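Local structure of DnaJ homolog subfamily C member 3 (Mus musculus, 3IEG) at residues Gly168-Ala173 with Tyr199-His204; Ser274-Cys279 with Pro303-Ala308. The protein takes part in the unfolded protein response of the endoplasmic reticulum, binding misfolded proteins, acting as an Hsp70 co-chaperone and restraining the kinase GCN2. All blocks are in the same frame, centred on the assembly; numbering follows the deposited sequence.

Contact 1. Residues Gly168-Ala173 with Tyr199-His204; sequences GEPRKA and YQLGDH
The guanidinium of R171 carries L201 on one face and D203 at its edge. L201 CD1 sits over the centre of the group, 3.7 Å above its plane, while the second methyl, CD2, lies 3.6 Å from NH1 of R171. At the edge, CG of D203 lies in the guanidinium plane: a salt bridge of 2.5 Å joins R171 NH2 to D203 OD2, the two flat groups being turned 51° against each other. R171 gets there by a bent chain, with chi2 at -148° and chi3 at 114°, which carries the guanidinium across the end of the leucine. Segment 168-173 lies in the tetratricopeptide repeat TPR 5 and segment 199-204 in TPR 6, so the contact crosses from one repeat to the next. R171 is in the first turn of helix 170-181, whereas L201 closes helix 188-201, and G202, at positive phi, follows in a Schellman motif. D203 then takes the N-cap position of helix 204-217, although its side chain makes no capping bond. Next to R171 in sequence, P170, which starts helix 170-181, adds an apolar touch, P170 CG meeting L201 CD2 at 3.8 Å.

Contact 2. Residues Ser274-Cys279 with Pro303-Ala308; sequences SKERIC and PDNVNA
E276 and A308 mark the closest approach of the two backbones, their CA atoms 6.3 Å apart. Segment 274-279 is helical throughout, part of helix 268-284, whereas 303-308 runs through a turn into the first residues of helix 306-318, with N305 at the N-cap position. The carboxylate of E276 spans this helix start and is held by two amides. N305 ND2 donates to E276 OE1 at 2.7 Å, reaching it from above the carboxylate plane, with the amide and carboxylate planes nearly perpendicular at 87°. N307 ND2 donates to the other oxygen, OE2 of E276, at 2.9 Å and on its syn side, though 35° out of plane. E276 reaches both because CG is anti to the backbone N (chi1 -174°) and the chain stays extended beyond it. E276 and N305 belong to the tetratricopeptide repeat TPR 8, N307 and A308 to TPR 9; the bond from N305 thus stays within TPR 8, and that from N307 crosses to TPR 9. N305 also caps the helix: its OD1 accepts from A308 N at 3.0 Å, through the same amide whose nitrogen grips E276. R273 forms a salt bridge with E276 OE1, and E302 accepts a further bond from N305 ND2. Alongside, C279 SG, tied by a disulfide to C295 of helix 288-301, lies 4.1 Å from A308 CA.

Contacts 1 and 2 follow one another along the chain, their centres 21 Å apart and their nearest atoms about 9 Å apart, without touching. Contact 1 joins TPR 5 to TPR 6 at the surface; contact 2 sits, mostly buried, at the junction of TPR 8 and TPR 9. Y270, in the helix that carries segment 274-279, links the two segments: its hydroxyl bonds to Y199 O in segment 199-204, and its backbone O accepts from S274 OG in segment 274-279. Both contacts lie in the TPR part of the protein, whereas the J domain mediates interaction with HSPA8. The groove that binds misfolded proteins lies in the first two repeats, so neither contact belongs to it.

Contact 1. Residues Gly168-Ala173 with Tyr199-His204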
# COMPACT_ATOMS: atom_id res chain seq x y z
N GLY A 168 8.20 10.19 -8.16
CA GLY A 168 8.39 10.70 -6.81
C GLY A 168 7.11 10.70 -5.97
O GLY A 168 6.88 11.61 -5.19
N GLU A 169 6.29 9.66 -6.13
CA GLU A 169 5.04 9.54 -5.37
C GLU A 169 4.99 8.21 -4.62
O GLU A 169 4.13 7.38 -4.89
CB GLU A 169 3.84 9.65 -6.31
CG GLU A 169 3.76 10.95 -7.09
CD GLU A 169 2.93 12.01 -6.39
OE1 GLU A 169 2.78 11.96 -5.15
OE2 GLU A 169 2.40 12.89 -7.11
N PRO A 170 5.93 8.00 -3.67
CA PRO A 170 6.05 6.68 -3.03
C PRO A 170 4.80 6.20 -2.30
O PRO A 170 4.53 5.00 -2.31
CB PRO A 170 7.21 6.87 -2.04
CG PRO A 170 7.33 8.34 -1.85
CD PRO A 170 6.95 8.94 -3.16
N ARG A 171 4.04 7.11 -1.69
CA ARG A 171 2.83 6.70 -0.97
C ARG A 171 1.76 6.16 -1.92
O ARG A 171 0.98 5.30 -1.54
CB ARG A 171 2.25 7.83 -0.12
CG ARG A 171 3.25 8.44 0.85
CD ARG A 171 2.59 8.93 2.13
NE ARG A 171 3.03 8.15 3.29
CZ ARG A 171 4.10 8.44 4.02
NH1 ARG A 171 4.85 9.49 3.73
NH2 ARG A 171 4.42 7.67 5.05
N LYS A 172 1.74 6.67 -3.14
CA LYS A 172 0.79 6.16 -4.12
C LYS A 172 1.23 4.77 -4.56
O LYS A 172 0.41 3.86 -4.70
CB LYS A 172 0.65 7.12 -5.31
CG LYS A 172 -0.15 8.38 -4.98
CD LYS A 172 -0.44 9.19 -6.22
CE LYS A 172 -1.33 10.37 -5.89
NZ LYS A 172 -1.85 11.06 -7.12
N ALA A 173 2.54 4.61 -4.72
CA ALA A 173 3.13 3.33 -5.08
C ALA A 173 2.86 2.26 -4.02
O ALA A 173 2.43 1.16 -4.37
CB ALA A 173 4.62 3.49 -5.33
N TYR A 199 11.06 2.82 4.19
CA TYR A 199 12.39 3.13 4.69
C TYR A 199 12.83 4.49 4.17
O TYR A 199 13.10 5.38 4.97
CB TYR A 199 13.40 2.05 4.30
CG TYR A 199 14.75 2.17 4.99
CD1 TYR A 199 14.96 1.63 6.27
CD2 TYR A 199 15.83 2.79 4.37
CE1 TYR A 199 16.20 1.71 6.90
CE2 TYR A 199 17.07 2.89 4.98
CZ TYR A 199 17.25 2.34 6.25
OH TYR A 199 18.48 2.44 6.87
N GLN A 200 12.86 4.64 2.85
CA GLN A 200 13.21 5.91 2.22
C GLN A 200 12.34 7.04 2.74
O GLN A 200 12.79 8.18 2.85
CB GLN A 200 13.10 5.82 0.69
CG GLN A 200 14.35 5.29 -0.02
CD GLN A 200 14.12 4.97 -1.52
OE1 GLN A 200 13.01 4.59 -1.94
NE2 GLN A 200 15.17 5.14 -2.32
N LEU A 201 11.10 6.73 3.09
CA LEU A 201 10.19 7.75 3.62
C LEU A 201 10.50 8.17 5.05
O LEU A 201 10.07 9.23 5.48
CB LEU A 201 8.73 7.30 3.52
CG LEU A 201 8.09 7.54 2.16
CD1 LEU A 201 6.80 6.74 2.06
CD2 LEU A 201 7.86 9.04 1.89
N GLY A 202 11.24 7.34 5.77
CA GLY A 202 11.50 7.62 7.18
C GLY A 202 10.60 6.84 8.12
O GLY A 202 10.79 6.89 9.32
N ASP A 203 9.63 6.12 7.57
CA ASP A 203 8.74 5.28 8.37
C ASP A 203 9.39 3.95 8.76
O ASP A 203 8.99 2.87 8.29
CB ASP A 203 7.42 5.03 7.62
CG ASP A 203 6.59 6.29 7.47
OD1 ASP A 203 6.94 7.33 8.06
OD2 ASP A 203 5.58 6.24 6.75
N HIS A 204 10.38 4.03 9.64
CA HIS A 204 11.15 2.87 10.04
C HIS A 204 10.31 1.75 10.64
O HIS A 204 10.60 0.57 10.40
CB HIS A 204 12.29 3.26 10.99
CG HIS A 204 11.87 4.13 12.13
ND1 HIS A 204 11.45 3.63 13.34
CD2 HIS A 204 11.83 5.48 12.25
CE1 HIS A 204 11.15 4.63 14.15
NE2 HIS A 204 11.38 5.76 13.52

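Contact 2. Residues Ser274-Cys279 with Pro303-Ala308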
# COMPACT_ATOMS: atom_id res chain seq x y z
N SER A 274 16.58 13.18 13.27
CA SER A 274 17.52 13.02 14.38
C SER A 274 18.01 14.35 14.92
O SER A 274 18.07 14.55 16.13
CB SER A 274 18.71 12.14 13.99
OG SER A 274 18.28 10.80 13.79
N LYS A 275 18.34 15.27 14.02
CA LYS A 275 18.75 16.61 14.41
C LYS A 275 17.65 17.31 15.19
O LYS A 275 17.93 17.93 16.22
CB LYS A 275 19.17 17.44 13.20
CG LYS A 275 20.65 17.33 12.83
CD LYS A 275 21.01 18.31 11.71
CE LYS A 275 22.42 18.07 11.16
NZ LYS A 275 22.80 19.17 10.22
N GLU A 276 16.41 17.18 14.73
CA GLU A 276 15.28 17.76 15.44
C GLU A 276 15.21 17.28 16.90
O GLU A 276 15.06 18.08 17.82
CB GLU A 276 13.96 17.47 14.72
CG GLU A 276 12.78 18.19 15.37
CD GLU A 276 11.43 17.59 15.03
OE1 GLU A 276 11.12 17.48 13.82
OE2 GLU A 276 10.66 17.26 15.97
N ARG A 277 15.33 15.97 17.10
CA ARG A 277 15.30 15.40 18.45
C ARG A 277 16.54 15.81 19.27
O ARG A 277 16.45 16.01 20.48
CB ARG A 277 15.12 13.87 18.41
CG ARG A 277 13.82 13.36 17.78
CD ARG A 277 12.57 13.99 18.40
NE ARG A 277 12.14 13.34 19.63
CZ ARG A 277 11.47 13.94 20.61
NH1 ARG A 277 11.17 15.23 20.54
NH2 ARG A 277 11.10 13.26 21.69
N ILE A 278 17.68 15.96 18.61
CA ILE A 278 18.88 16.44 19.29
C ILE A 278 18.67 17.89 19.73
O ILE A 278 19.00 18.26 20.86
CB ILE A 278 20.16 16.24 18.44
CG1 ILE A 278 20.57 14.76 18.47
CG2 ILE A 278 21.31 17.13 18.97
CD1 ILE A 278 21.59 14.34 17.40
N CYS A 279 18.08 18.69 18.84
CA CYS A 279 17.65 20.04 19.17
C CYS A 279 16.79 20.05 20.44
O CYS A 279 16.98 20.89 21.32
CB CYS A 279 16.91 20.65 17.98
SG CYS A 279 15.71 21.91 18.37
N PRO A 303 11.80 25.59 7.91
CA PRO A 303 11.42 26.85 8.59
C PRO A 303 10.14 26.78 9.41
O PRO A 303 9.94 27.61 10.29
CB PRO A 303 11.26 27.84 7.43
CG PRO A 303 11.12 26.99 6.20
CD PRO A 303 11.98 25.79 6.46
N ASP A 304 9.29 25.78 9.15
CA ASP A 304 8.00 25.69 9.84
C ASP A 304 7.91 24.62 10.93
O ASP A 304 6.84 24.42 11.51
CB ASP A 304 6.86 25.48 8.83
CG ASP A 304 6.63 26.70 7.94
OD1 ASP A 304 6.51 27.84 8.47
OD2 ASP A 304 6.57 26.52 6.70
N ASN A 305 9.02 23.93 11.21
CA ASN A 305 9.07 22.88 12.25
C ASN A 305 8.69 23.42 13.63
O ASN A 305 9.49 24.07 14.30
CB ASN A 305 10.45 22.21 12.29
CG ASN A 305 10.50 20.99 13.21
OD1 ASN A 305 10.02 21.01 14.35
ND2 ASN A 305 11.10 19.91 12.73
N VAL A 306 7.46 23.11 14.06
CA VAL A 306 6.91 23.63 15.31
C VAL A 306 7.77 23.24 16.54
O VAL A 306 8.07 24.09 17.37
CB VAL A 306 5.43 23.21 15.49
CG1 VAL A 306 4.85 23.76 16.80
CG2 VAL A 306 4.59 23.69 14.31
N ASN A 307 8.16 21.96 16.62
CA ASN A 307 8.99 21.45 17.73
C ASN A 307 10.31 22.20 17.88
O ASN A 307 10.71 22.56 18.99
CB ASN A 307 9.27 19.95 17.56
CG ASN A 307 8.03 19.09 17.68
OD1 ASN A 307 7.09 19.42 18.40
ND2 ASN A 307 8.03 17.96 16.98
N ALA A 308 10.97 22.44 16.75
CA ALA A 308 12.24 23.16 16.69
C ALA A 308 12.07 24.62 17.11
O ALA A 308 12.93 25.18 17.80
CB ALA A 308 12.85 23.07 15.29